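Local coordinates for protein succinylglutamate desuccinylase (Chromobacterium violaceum, PDB 1YW4) that probably hydrolyses N-succinyl-L-glutamate to succinate and L-glutamate with one zinc ion per subunit, the last step of arginine breakdown by the AST pathway, at residues A[37-42]-A[82-87]; A[48-53]-A[134-139]; A[261-266]-A[318-323]; A[277-282]-A[309-314]. One frame throughout, in Å; residues are numbered along the deposited sequence.

Interaction 1. Residues A[37-42]-A[82-87]; sequences VELNGD and CRLLVM
Leu39 N donates to Leu84 O at 2.7 Å (N-H...O 166°), the shortest of the backbone bonds that pair strand 36-39 antiparallel with strand 83-88. Val37 and Val86 exchange two more, both nearly straight. Glu38 and Leu85 form the non-hydrogen-bonded pair between these two, and Leu85 CD1 lies 3.5 Å from Val37 O. On the other face, which helix 61-75 packs against, Val37 and Val86 stand side by side, CG1 of Val37 4.0 Å from CB of Val86. Where strand 36-39 runs out into a turn, Arg83 NE donates to Gly41 O at 3.0 Å, in the plane of the guanidinium and on a lone pair of the carbonyl. A bend at chi3 (71°) turns NE toward that carbonyl, while NH2 goes to Ser48 OG and Phe135 O. NH1 gives an in-plane bond to a water, which in turn donates to Glu38 OE1. That carboxylate is otherwise held off, with OE1 4.1 Å from Arg83 NH1 and well out of the guanidinium plane. The arginine N-H groups are thus shared among two carbonyls, a water and a serine, and the nearby Glu38 carboxylate, linked through the water, probably helps to balance the charge.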
loop_
_atom_site.group_PDB
_atom_site.type_symbol
_atom_site.label_atom_id
_atom_site.label_comp_id
_atom_site.label_asym_id
_atom_site.label_seq_id
_atom_site.Cartn_x
_atom_site.Cartn_y
_atom_site.Cartn_z
ATOM N N VAL A 37 -4.163 -35.407 -17.686
ATOM C CA VAL A 37 -4.738 -35.639 -19.004
ATOM C C VAL A 37 -4.859 -34.348 -19.830
ATOM O O VAL A 37 -5.370 -33.321 -19.367
ATOM C CB VAL A 37 -6.137 -36.358 -18.883
ATOM C CG1 VAL A 37 -7.122 -35.488 -18.101
ATOM C CG2 VAL A 37 -6.682 -36.694 -20.277
ATOM N N GLU A 38 -4.353 -34.418 -21.055
ATOM C CA GLU A 38 -4.360 -33.291 -21.969
ATOM C C GLU A 38 -5.410 -33.496 -23.060
ATOM O O GLU A 38 -5.420 -34.532 -23.727
ATOM C CB GLU A 38 -2.977 -33.167 -22.602
ATOM C CG GLU A 38 -2.852 -32.034 -23.579
ATOM C CD GLU A 38 -1.634 -32.190 -24.458
ATOM O OE1 GLU A 38 -0.637 -31.488 -24.223
ATOM O OE2 GLU A 38 -1.679 -33.030 -25.379
ATOM N N LEU A 39 -6.283 -32.508 -23.240
ATOM C CA LEU A 39 -7.334 -32.592 -24.255
ATOM C C LEU A 39 -7.149 -31.480 -25.287
ATOM O O LEU A 39 -6.840 -30.346 -24.931
ATOM C CB LEU A 39 -8.738 -32.481 -23.610
ATOM C CG LEU A 39 -9.162 -33.511 -22.548
ATOM C CD1 LEU A 39 -8.535 -33.130 -21.211
ATOM C CD2 LEU A 39 -10.681 -33.543 -22.399
ATOM N N ASN A 40 -7.314 -31.813 -26.564
ATOM C CA ASN A 40 -7.178 -30.830 -27.647
ATOM C C ASN A 40 -5.804 -30.156 -27.623
ATOM O O ASN A 40 -5.655 -28.991 -28.009
ATOM C CB ASN A 40 -8.274 -29.762 -27.522
ATOM C CG ASN A 40 -8.475 -28.964 -28.805
ATOM O OD1 ASN A 40 -8.876 -27.797 -28.768
ATOM N ND2 ASN A 40 -8.209 -29.595 -29.942
ATOM N N GLY A 41 -4.799 -30.896 -27.165
ATOM C CA GLY A 41 -3.451 -30.356 -27.097
ATOM C C GLY A 41 -2.872 -29.912 -28.435
ATOM O O GLY A 41 -2.077 -28.973 -28.492
ATOM N N ASP A 42 -3.263 -30.585 -29.515
ATOM C CA ASP A 42 -2.762 -30.243 -30.840
ATOM C C ASP A 42 -3.377 -28.978 -31.439
ATOM O O ASP A 42 -3.033 -28.594 -32.558
ATOM C CB ASP A 42 -2.971 -31.412 -31.808
ATOM C CG ASP A 42 -2.214 -32.647 -31.393
ATOM O OD1 ASP A 42 -1.225 -32.511 -30.647
ATOM O OD2 ASP A 42 -2.594 -33.756 -31.816
ATOM N N CYS A 82 -9.834 -24.947 -26.582
ATOM C CA CYS A 82 -8.576 -24.504 -25.999
ATOM C C CYS A 82 -7.700 -25.721 -25.756
ATOM O O CYS A 82 -8.178 -26.854 -25.762
ATOM C CB CYS A 82 -8.785 -23.834 -24.638
ATOM S SG CYS A 82 -10.040 -22.566 -24.503
ATOM N N ARG A 83 -6.412 -25.479 -25.548
ATOM C CA ARG A 83 -5.494 -26.555 -25.212
ATOM C C ARG A 83 -5.743 -26.689 -23.713
ATOM O O ARG A 83 -5.497 -25.750 -22.965
ATOM C CB ARG A 83 -4.048 -26.139 -25.447
ATOM C CG ARG A 83 -3.667 -25.980 -26.907
ATOM C CD ARG A 83 -2.201 -25.626 -27.039
ATOM N NE ARG A 83 -1.312 -26.738 -26.699
ATOM C CZ ARG A 83 -0.350 -26.671 -25.781
ATOM N NH1 ARG A 83 0.418 -27.717 -25.554
ATOM N NH2 ARG A 83 -0.167 -25.562 -25.078
ATOM N N LEU A 84 -6.230 -27.849 -23.284
ATOM C CA LEU A 84 -6.542 -28.076 -21.881
ATOM C C LEU A 84 -5.748 -29.194 -21.215
ATOM O O LEU A 84 -5.698 -30.321 -21.708
ATOM C CB LEU A 84 -8.038 -28.385 -21.742
ATOM C CG LEU A 84 -8.575 -28.899 -20.399
ATOM C CD1 LEU A 84 -8.358 -27.839 -19.337
ATOM C CD2 LEU A 84 -10.057 -29.246 -20.503
ATOM N N LEU A 85 -5.135 -28.876 -20.085
ATOM C CA LEU A 85 -4.418 -29.881 -19.314
ATOM C C LEU A 85 -5.058 -29.929 -17.923
ATOM O O LEU A 85 -5.084 -28.930 -17.218
ATOM C CB LEU A 85 -2.944 -29.521 -19.182
ATOM C CG LEU A 85 -2.120 -30.449 -18.278
ATOM C CD1 LEU A 85 -2.258 -31.908 -18.712
ATOM C CD2 LEU A 85 -0.659 -30.021 -18.344
ATOM N N VAL A 86 -5.596 -31.087 -17.552
ATOM C CA VAL A 86 -6.203 -31.263 -16.240
ATOM C C VAL A 86 -5.268 -32.106 -15.378
ATOM O O VAL A 86 -4.750 -33.138 -15.825
ATOM C CB VAL A 86 -7.565 -31.988 -16.315
ATOM C CG1 VAL A 86 -8.079 -32.273 -14.910
ATOM C CG2 VAL A 86 -8.583 -31.122 -17.068
HETATM N N MSE A 87 -5.053 -31.646 -14.152
HETATM C CA MSE A 87 -4.206 -32.355 -13.212
HETATM C C MSE A 87 -4.894 -32.653 -11.886
HETATM O O MSE A 87 -5.320 -31.741 -11.182
HETATM C CB MSE A 87 -2.953 -31.552 -12.898
HETATM C CG MSE A 87 -1.986 -31.386 -14.023
HETATM SE SE MSE A 87 -0.457 -30.388 -13.435
HETATM C CE MSE A 87 0.919 -31.195 -14.471
HETATM O O HOH W 1 0.603 -30.422 -26.200
#

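Interaction 2. Residues A[48-53]-A[134-139]; sequences SVLLSC and EFFAGA
Phe136 reaches across Leu50 with the far end of its ring, CZ lying 3.6 Å from Leu50 CB and CE2 3.8 Å from Leu50 CD2. The two side chains cross at about a right angle, and the ring turns its edge to the backbone of strand 48-53, with Ser48 O near its plane. Beside it, Phe135 extends from the helix with CG anti to the backbone N (chi1 177°), which carries CG toward the strand; Phe135 CE2 comes within 3.7 Å of Val49 O and 3.9 Å of Ser48 CB. The two aromatics also brace each other, Phe135 CD2 sitting over the centre of one Phe136 face. At the start of the strand, Ala139 CB rests 3.4 Å from Ser48 OG. This hydroxyl finds its polar partner in Arg83, whose guanidinium also makes a cation-pi contact with the Phe135 ring. Across the segments themselves the contact is mainly apolar, with backbone oxygens of Ser48 and Val49 lying beside the rings. It seats the C-terminal end of helix 120-137 on one face of the central sheet, where strand 48-53 runs between the parallel strands 83-88 and 143-151, as in the alpha/beta catalytic domain of zinc-dependent carboxypeptidase relatives.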
loop_
_atom_site.group_PDB
_atom_site.type_symbol
_atom_site.label_atom_id
_atom_site.label_comp_id
_atom_site.label_asym_id
_atom_site.label_seq_id
_atom_site.Cartn_x
_atom_site.Cartn_y
_atom_site.Cartn_z
ATOM N N SER A 48 -4.230 -21.704 -23.982
ATOM C CA SER A 48 -3.864 -22.886 -23.217
ATOM C C SER A 48 -4.306 -22.751 -21.772
ATOM O O SER A 48 -3.955 -21.791 -21.088
ATOM C CB SER A 48 -2.358 -23.103 -23.292
ATOM O OG SER A 48 -1.971 -23.400 -24.629
ATOM N N VAL A 49 -5.076 -23.727 -21.308
ATOM C CA VAL A 49 -5.590 -23.689 -19.952
ATOM C C VAL A 49 -5.131 -24.858 -19.100
ATOM O O VAL A 49 -5.241 -26.005 -19.505
ATOM C CB VAL A 49 -7.136 -23.630 -19.975
ATOM C CG1 VAL A 49 -7.695 -23.699 -18.565
ATOM C CG2 VAL A 49 -7.583 -22.329 -20.648
ATOM N N LEU A 50 -4.588 -24.549 -17.923
ATOM C CA LEU A 50 -4.139 -25.570 -16.982
ATOM C C LEU A 50 -5.042 -25.501 -15.757
ATOM O O LEU A 50 -5.108 -24.469 -15.092
ATOM C CB LEU A 50 -2.689 -25.319 -16.550
ATOM C CG LEU A 50 -2.176 -26.201 -15.401
ATOM C CD1 LEU A 50 -2.336 -27.661 -15.781
ATOM C CD2 LEU A 50 -0.711 -25.887 -15.093
ATOM N N LEU A 51 -5.764 -26.579 -15.480
ATOM C CA LEU A 51 -6.618 -26.628 -14.302
ATOM C C LEU A 51 -6.063 -27.721 -13.393
ATOM O O LEU A 51 -5.996 -28.892 -13.772
ATOM C CB LEU A 51 -8.060 -26.978 -14.667
ATOM C CG LEU A 51 -8.812 -26.097 -15.684
ATOM C CD1 LEU A 51 -10.237 -26.638 -15.841
ATOM C CD2 LEU A 51 -8.840 -24.649 -15.223
ATOM N N SER A 52 -5.646 -27.335 -12.201
ATOM C CA SER A 52 -5.140 -28.320 -11.270
ATOM C C SER A 52 -6.070 -28.319 -10.062
ATOM O O SER A 52 -6.564 -27.270 -9.642
ATOM C CB SER A 52 -3.694 -27.997 -10.874
ATOM O OG SER A 52 -3.572 -26.695 -10.334
ATOM N N CYS A 53 -6.348 -29.508 -9.539
ATOM C CA CYS A 53 -7.220 -29.645 -8.381
ATOM C C CYS A 53 -6.714 -30.803 -7.550
ATOM O O CYS A 53 -5.917 -31.605 -8.029
ATOM C CB CYS A 53 -8.663 -29.913 -8.820
ATOM S SG CYS A 53 -8.885 -31.357 -9.875
ATOM N N GLU A 134 6.281 -28.111 -19.964
ATOM C CA GLU A 134 6.233 -28.577 -21.347
ATOM C C GLU A 134 4.914 -28.189 -22.007
ATOM O O GLU A 134 4.868 -27.878 -23.195
ATOM C CB GLU A 134 6.433 -30.095 -21.408
ATOM C CG GLU A 134 7.738 -30.557 -20.775
ATOM C CD GLU A 134 7.925 -32.070 -20.837
ATOM O OE1 GLU A 134 6.910 -32.803 -20.850
ATOM O OE2 GLU A 134 9.088 -32.530 -20.858
ATOM N N PHE A 135 3.841 -28.198 -21.225
ATOM C CA PHE A 135 2.532 -27.827 -21.738
ATOM C C PHE A 135 2.499 -26.368 -22.172
ATOM O O PHE A 135 2.037 -26.041 -23.266
ATOM C CB PHE A 135 1.462 -28.030 -20.666
ATOM C CG PHE A 135 0.089 -27.597 -21.091
ATOM C CD1 PHE A 135 -0.605 -28.309 -22.063
ATOM C CD2 PHE A 135 -0.534 -26.509 -20.483
ATOM C CE1 PHE A 135 -1.902 -27.952 -22.420
ATOM C CE2 PHE A 135 -1.830 -26.139 -20.831
ATOM C CZ PHE A 135 -2.517 -26.867 -21.803
ATOM N N PHE A 136 2.971 -25.483 -21.306
ATOM C CA PHE A 136 2.940 -24.076 -21.639
ATOM C C PHE A 136 3.977 -23.658 -22.667
ATOM O O PHE A 136 3.799 -22.657 -23.360
ATOM C CB PHE A 136 3.069 -23.222 -20.382
ATOM C CG PHE A 136 1.798 -23.128 -19.583
ATOM C CD1 PHE A 136 0.611 -22.702 -20.179
ATOM C CD2 PHE A 136 1.795 -23.433 -18.227
ATOM C CE1 PHE A 136 -0.558 -22.579 -19.436
ATOM C CE2 PHE A 136 0.634 -23.311 -17.479
ATOM C CZ PHE A 136 -0.544 -22.885 -18.081
ATOM N N ALA A 137 5.054 -24.422 -22.775
ATOM C CA ALA A 137 6.097 -24.099 -23.737
ATOM C C ALA A 137 5.525 -24.179 -25.156
ATOM O O ALA A 137 5.987 -23.481 -26.061
ATOM C CB ALA A 137 7.270 -25.065 -23.575
ATOM N N GLY A 138 4.515 -25.027 -25.336
ATOM C CA GLY A 138 3.894 -25.190 -26.640
ATOM C C GLY A 138 2.775 -24.204 -26.902
ATOM O O GLY A 138 2.197 -24.176 -27.988
ATOM N N ALA A 139 2.471 -23.381 -25.908
ATOM C CA ALA A 139 1.403 -22.398 -26.037
ATOM C C ALA A 139 1.784 -21.235 -26.954
ATOM O O ALA A 139 2.889 -20.703 -26.874
ATOM C CB ALA A 139 1.025 -21.868 -24.661
#

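Interaction 3. Residues A[261-266]-A[318-323]; sequences KYDLVK and GLRAGI
Between Asp263 and Val265 the pairing slips by one residue, a beta bulge that falls just where segment 318-323 turns a corner at Ala321. Asp263 faces Ile323 and Val265 faces Arg320, both as non-hydrogen-bonded antiparallel pairs, so three residues on one side span four on the other. Leu264, the centre of an inverse gamma turn, bonds to both inner residues of the longer side: its N donates almost straight to Gly322 O at 2.9 Å (177°), and its O accepts from Ala321 N at 3.0 Å. Both donors are tilted by about 30° from the carbonyl planes. Past the bulge Lys266 N reaches Leu319 O, this time in the carbonyl plane. These strands, 257-265 and 320-328, belong to the barrel-sandwich hybrid domain of the AstE/AspA family, and Ile323 and Ala321 continue the pairing on their other edge, to Leu309 and Asn312. Gly322 adopts backbone angles that are poorly accessible to residues with a CB. On the Asp263 side, Arg320 CG occupies the position between backbone N and carbonyl carbon (chi1 70°), and the extended chain beyond brings CD to 3.4 Å from Asp263 CG. The carboxylate meets the arginine through this methylene: Asp263 OD1 lies 4.1 Å from Arg320 NE, well out of the guanidinium plane, so the pair is a proximity of charges, not a salt bridge. One face of that guanidinium receives Ile323 CG2. Lys266 is bent at chi2, which brings its CD to only 3.3 Å from Ala321 CB, a tight carbon contact.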
loop_
_atom_site.group_PDB
_atom_site.type_symbol
_atom_site.label_atom_id
_atom_site.label_comp_id
_atom_site.label_asym_id
_atom_site.label_seq_id
_atom_site.Cartn_x
_atom_site.Cartn_y
_atom_site.Cartn_z
ATOM N N LYS A 261 1.143 -7.378 5.354
ATOM C CA LYS A 261 1.721 -6.197 5.980
ATOM C C LYS A 261 2.896 -6.670 6.835
ATOM O O LYS A 261 3.993 -6.124 6.754
ATOM C CB LYS A 261 0.681 -5.490 6.852
ATOM C CG LYS A 261 1.164 -4.199 7.500
ATOM C CD LYS A 261 0.061 -3.551 8.324
ATOM C CE LYS A 261 0.569 -2.326 9.083
ATOM N NZ LYS A 261 -0.490 -1.719 9.949
ATOM N N TYR A 262 2.649 -7.696 7.645
ATOM C CA TYR A 262 3.669 -8.281 8.513
ATOM C C TYR A 262 3.165 -9.606 9.089
ATOM O O TYR A 262 1.956 -9.831 9.179
ATOM C CB TYR A 262 4.031 -7.332 9.664
ATOM C CG TYR A 262 2.897 -7.043 10.629
ATOM C CD1 TYR A 262 1.984 -6.018 10.374
ATOM C CD2 TYR A 262 2.741 -7.792 11.800
ATOM C CE1 TYR A 262 0.943 -5.740 11.260
ATOM C CE2 TYR A 262 1.701 -7.525 12.694
ATOM C CZ TYR A 262 0.807 -6.494 12.415
ATOM O OH TYR A 262 -0.220 -6.211 13.289
ATOM N N ASP A 263 4.090 -10.479 9.478
ATOM C CA ASP A 263 3.714 -11.770 10.043
ATOM C C ASP A 263 3.719 -11.723 11.564
ATOM O O ASP A 263 4.481 -10.970 12.176
ATOM C CB ASP A 263 4.671 -12.872 9.583
ATOM C CG ASP A 263 4.772 -12.969 8.079
ATOM O OD1 ASP A 263 3.735 -12.838 7.398
ATOM O OD2 ASP A 263 5.892 -13.190 7.577
ATOM N N LEU A 264 2.857 -12.531 12.172
ATOM C CA LEU A 264 2.766 -12.604 13.625
ATOM C C LEU A 264 3.760 -13.642 14.119
ATOM O O LEU A 264 3.406 -14.803 14.309
ATOM C CB LEU A 264 1.352 -13.012 14.046
ATOM C CG LEU A 264 0.236 -12.013 13.746
ATOM C CD1 LEU A 264 -1.111 -12.656 14.009
ATOM C CD2 LEU A 264 0.428 -10.770 14.612
ATOM N N VAL A 265 5.007 -13.220 14.314
ATOM C CA VAL A 265 6.058 -14.117 14.782
ATOM C C VAL A 265 5.736 -14.619 16.188
ATOM O O VAL A 265 5.511 -13.829 17.103
ATOM C CB VAL A 265 7.435 -13.402 14.805
ATOM C CG1 VAL A 265 8.521 -14.372 15.245
ATOM C CG2 VAL A 265 7.751 -12.832 13.432
ATOM N N LYS A 266 5.710 -15.936 16.360
ATOM C CA LYS A 266 5.415 -16.509 17.665
ATOM C C LYS A 266 6.642 -17.056 18.393
ATOM O O LYS A 266 7.499 -17.714 17.802
ATOM C CB LYS A 266 4.352 -17.606 17.536
ATOM C CG LYS A 266 2.929 -17.139 17.856
ATOM C CD LYS A 266 2.519 -15.914 17.039
ATOM C CE LYS A 266 1.071 -15.518 17.309
ATOM N NZ LYS A 266 0.839 -15.133 18.728
ATOM N N GLY A 318 9.107 -20.837 16.171
ATOM C CA GLY A 318 9.950 -19.669 16.023
ATOM C C GLY A 318 9.510 -19.055 14.711
ATOM O O GLY A 318 10.087 -18.087 14.218
ATOM N N LEU A 319 8.463 -19.653 14.149
ATOM C CA LEU A 319 7.882 -19.224 12.884
ATOM C C LEU A 319 6.696 -18.308 13.159
ATOM O O LEU A 319 6.499 -17.852 14.286
ATOM C CB LEU A 319 7.400 -20.442 12.100
ATOM C CG LEU A 319 8.377 -21.610 11.962
ATOM C CD1 LEU A 319 7.603 -22.852 11.558
ATOM C CD2 LEU A 319 9.464 -21.280 10.949
ATOM N N ARG A 320 5.902 -18.055 12.123
ATOM C CA ARG A 320 4.736 -17.195 12.245
ATOM C C ARG A 320 3.476 -18.015 12.497
ATOM O O ARG A 320 3.385 -19.173 12.089
ATOM C CB ARG A 320 4.557 -16.357 10.975
ATOM C CG ARG A 320 4.134 -17.146 9.748
ATOM C CD ARG A 320 3.995 -16.231 8.537
ATOM N NE ARG A 320 3.466 -16.929 7.368
ATOM C CZ ARG A 320 2.242 -17.441 7.288
ATOM N NH1 ARG A 320 1.407 -17.336 8.313
ATOM N NH2 ARG A 320 1.847 -18.058 6.181
ATOM N N ALA A 321 2.510 -17.403 13.174
ATOM C CA ALA A 321 1.255 -18.065 13.493
ATOM C C ALA A 321 0.086 -17.312 12.873
ATOM O O ALA A 321 -1.043 -17.378 13.359
ATOM C CB ALA A 321 1.082 -18.139 14.999
ATOM N N GLY A 322 0.365 -16.599 11.789
ATOM C CA GLY A 322 -0.673 -15.840 11.121
ATOM C C GLY A 322 -0.096 -14.649 10.388
ATOM O O GLY A 322 1.042 -14.249 10.633
ATOM N N ILE A 323 -0.881 -14.082 9.480
ATOM C CA ILE A 323 -0.435 -12.930 8.716
ATOM C C ILE A 323 -1.457 -11.797 8.723
ATOM O O ILE A 323 -2.655 -12.013 8.519
ATOM C CB ILE A 323 -0.126 -13.308 7.251
ATOM C CG1 ILE A 323 -1.365 -13.904 6.587
ATOM C CG2 ILE A 323 1.027 -14.301 7.200
ATOM C CD1 ILE A 323 -1.168 -14.239 5.116
#

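Interaction 4. Residues A[277-282]-A[309-314]; sequences DSVENF and LFPNPA
Asn281 OD1 accepts from Phe310 N at 2.6 Å, a short and somewhat bent bond (151°) that joins two loops of the barrel-sandwich hybrid domain. The donor is tilted from the plane of the amide carbonyl. The same oxygen also lies 3.5 Å from Pro311 CD, so the asparagine end sits against the Phe310-Pro311 peptide, its amide plane standing steeply (79°) to the Phe310 ring. Leu309 CD1 packs on Asn281 CB and also supplies a CH-pi contact to Phe282, 3.8 Å from the ring centroid and 14° off the normal. Further along, Val279 CG1 touches Pro311 CG. In the next shell, Phe157 and Phe160 meet Phe282 edge-to-face, while the Asn281 backbone bonds to Gly154 and Val156; Arg153 NH1 binds the carbonyls of Asp277 and Val279. Strand 320-328 backs Leu309 through Ile323 and Val325. The Phe310 side chain lies about 8 Å from the zinc ion and about 6 Å from that of Glu214, the predicted active-site residue, which places this junction beside the catalytic centre. One face of the Phe310 ring is occupied by its own neighbour, Leu309 CG, 3.6 Å above the plane and offset toward the rim.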
loop_
_atom_site.group_PDB
_atom_site.type_symbol
_atom_site.label_atom_id
_atom_site.label_comp_id
_atom_site.label_asym_id
_atom_site.label_seq_id
_atom_site.Cartn_x
_atom_site.Cartn_y
_atom_site.Cartn_z
ATOM N N ASP A 277 -10.637 -19.588 17.975
ATOM C CA ASP A 277 -9.923 -20.607 17.213
ATOM C C ASP A 277 -10.512 -20.791 15.819
ATOM O O ASP A 277 -9.827 -21.236 14.901
ATOM C CB ASP A 277 -9.957 -21.943 17.956
ATOM C CG ASP A 277 -9.004 -22.962 17.365
ATOM O OD1 ASP A 277 -7.775 -22.798 17.534
ATOM O OD2 ASP A 277 -9.480 -23.925 16.725
ATOM N N SER A 278 -11.786 -20.443 15.667
ATOM C CA SER A 278 -12.469 -20.576 14.386
ATOM C C SER A 278 -12.603 -19.247 13.645
ATOM O O SER A 278 -13.430 -19.124 12.742
ATOM C CB SER A 278 -13.866 -21.157 14.600
ATOM O OG SER A 278 -14.702 -20.211 15.249
ATOM N N VAL A 279 -11.807 -18.250 14.024
ATOM C CA VAL A 279 -11.878 -16.946 13.362
ATOM C C VAL A 279 -11.736 -17.097 11.845
ATOM O O VAL A 279 -10.850 -17.803 11.363
ATOM C CB VAL A 279 -10.775 -15.981 13.889
ATOM C CG1 VAL A 279 -9.397 -16.561 13.632
ATOM C CG2 VAL A 279 -10.916 -14.617 13.226
ATOM N N GLU A 280 -12.615 -16.438 11.095
ATOM C CA GLU A 280 -12.587 -16.514 9.634
ATOM C C GLU A 280 -11.433 -15.726 9.029
ATOM O O GLU A 280 -10.958 -14.751 9.613
ATOM C CB GLU A 280 -13.904 -15.994 9.045
ATOM C CG GLU A 280 -15.102 -16.902 9.279
ATOM C CD GLU A 280 -16.386 -16.356 8.683
ATOM O OE1 GLU A 280 -17.402 -17.081 8.715
ATOM O OE2 GLU A 280 -16.389 -15.210 8.187
ATOM N N ASN A 281 -10.984 -16.152 7.850
ATOM C CA ASN A 281 -9.907 -15.452 7.169
ATOM C C ASN A 281 -10.421 -14.090 6.718
ATOM O O ASN A 281 -11.606 -13.934 6.404
ATOM C CB ASN A 281 -9.419 -16.225 5.936
ATOM C CG ASN A 281 -8.561 -17.420 6.292
ATOM O OD1 ASN A 281 -7.585 -17.297 7.038
ATOM N ND2 ASN A 281 -8.913 -18.588 5.748
ATOM N N PHE A 282 -9.513 -13.122 6.684
ATOM C CA PHE A 282 -9.806 -11.749 6.280
ATOM C C PHE A 282 -10.658 -11.013 7.302
ATOM O O PHE A 282 -11.290 -10.007 6.986
ATOM C CB PHE A 282 -10.482 -11.728 4.906
ATOM C CG PHE A 282 -9.573 -12.143 3.780
ATOM C CD1 PHE A 282 -8.506 -11.334 3.391
ATOM C CD2 PHE A 282 -9.778 -13.349 3.114
ATOM C CE1 PHE A 282 -7.655 -11.725 2.351
ATOM C CE2 PHE A 282 -8.935 -13.747 2.077
ATOM C CZ PHE A 282 -7.873 -12.937 1.693
ATOM N N LEU A 309 -5.194 -13.213 8.383
ATOM C CA LEU A 309 -5.295 -14.220 7.338
ATOM C C LEU A 309 -4.482 -15.453 7.717
ATOM O O LEU A 309 -3.360 -15.337 8.202
ATOM C CB LEU A 309 -4.801 -13.639 6.011
ATOM C CG LEU A 309 -4.915 -14.534 4.776
ATOM C CD1 LEU A 309 -6.373 -14.935 4.556
ATOM C CD2 LEU A 309 -4.386 -13.788 3.554
ATOM N N PHE A 310 -5.074 -16.627 7.516
ATOM C CA PHE A 310 -4.429 -17.903 7.821
ATOM C C PHE A 310 -3.863 -18.010 9.240
ATOM O O PHE A 310 -2.710 -18.386 9.430
ATOM C CB PHE A 310 -3.319 -18.170 6.802
ATOM C CG PHE A 310 -3.798 -18.159 5.382
ATOM C CD1 PHE A 310 -3.008 -17.623 4.372
ATOM C CD2 PHE A 310 -5.046 -18.679 5.053
ATOM C CE1 PHE A 310 -3.455 -17.597 3.052
ATOM C CE2 PHE A 310 -5.505 -18.662 3.742
ATOM C CZ PHE A 310 -4.707 -18.117 2.736
ATOM N N PRO A 311 -4.673 -17.689 10.259
ATOM C CA PRO A 311 -4.196 -17.772 11.645
ATOM C C PRO A 311 -3.906 -19.218 12.069
ATOM O O PRO A 311 -4.686 -20.122 11.773
ATOM C CB PRO A 311 -5.349 -17.166 12.436
ATOM C CG PRO A 311 -6.542 -17.611 11.645
ATOM C CD PRO A 311 -6.100 -17.323 10.218
ATOM N N ASN A 312 -2.792 -19.429 12.761
ATOM C CA ASN A 312 -2.424 -20.766 13.220
ATOM C C ASN A 312 -1.543 -20.660 14.460
ATOM O O ASN A 312 -0.321 -20.808 14.382
ATOM C CB ASN A 312 -1.666 -21.526 12.123
ATOM C CG ASN A 312 -1.576 -23.021 12.400
ATOM O OD1 ASN A 312 -1.411 -23.445 13.545
ATOM N ND2 ASN A 312 -1.674 -23.826 11.345
ATOM N N PRO A 313 -2.155 -20.402 15.624
ATOM C CA PRO A 313 -1.438 -20.270 16.896
ATOM C C PRO A 313 -0.903 -21.590 17.460
ATOM O O PRO A 313 -0.219 -21.602 18.483
ATOM C CB PRO A 313 -2.483 -19.638 17.805
ATOM C CG PRO A 313 -3.741 -20.278 17.323
ATOM C CD PRO A 313 -3.602 -20.193 15.817
ATOM N N ALA A 314 -1.214 -22.694 16.786
ATOM C CA ALA A 314 -0.776 -24.014 17.228
ATOM C C ALA A 314 0.711 -24.258 16.988
ATOM O O ALA A 314 1.363 -24.953 17.765
ATOM C CB ALA A 314 -1.595 -25.091 16.529
#

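Interactions 1 and 2 hold the same part of the catalytic domain: their centres are 7 Å apart, strands 83-88 and 48-53 are neighbours, and Arg83 serves both. Both are buried, but interaction 1 joins strand to strand through backbone bonds, whereas interaction 2 lays a helix end on the sheet through aromatic packing. Interactions 3 and 4 lie across the chain's centre, in the hybrid domain, with 277-282 and 309-314 nested inside the loop closed by 261-266 and 318-323; backbone bonds join them. Interaction 3 is only partly buried, with exposed charged residues at its edge, while interaction 4 is buried, relies on one asparagine bond and apolar contacts, and approaches the zinc site more closely.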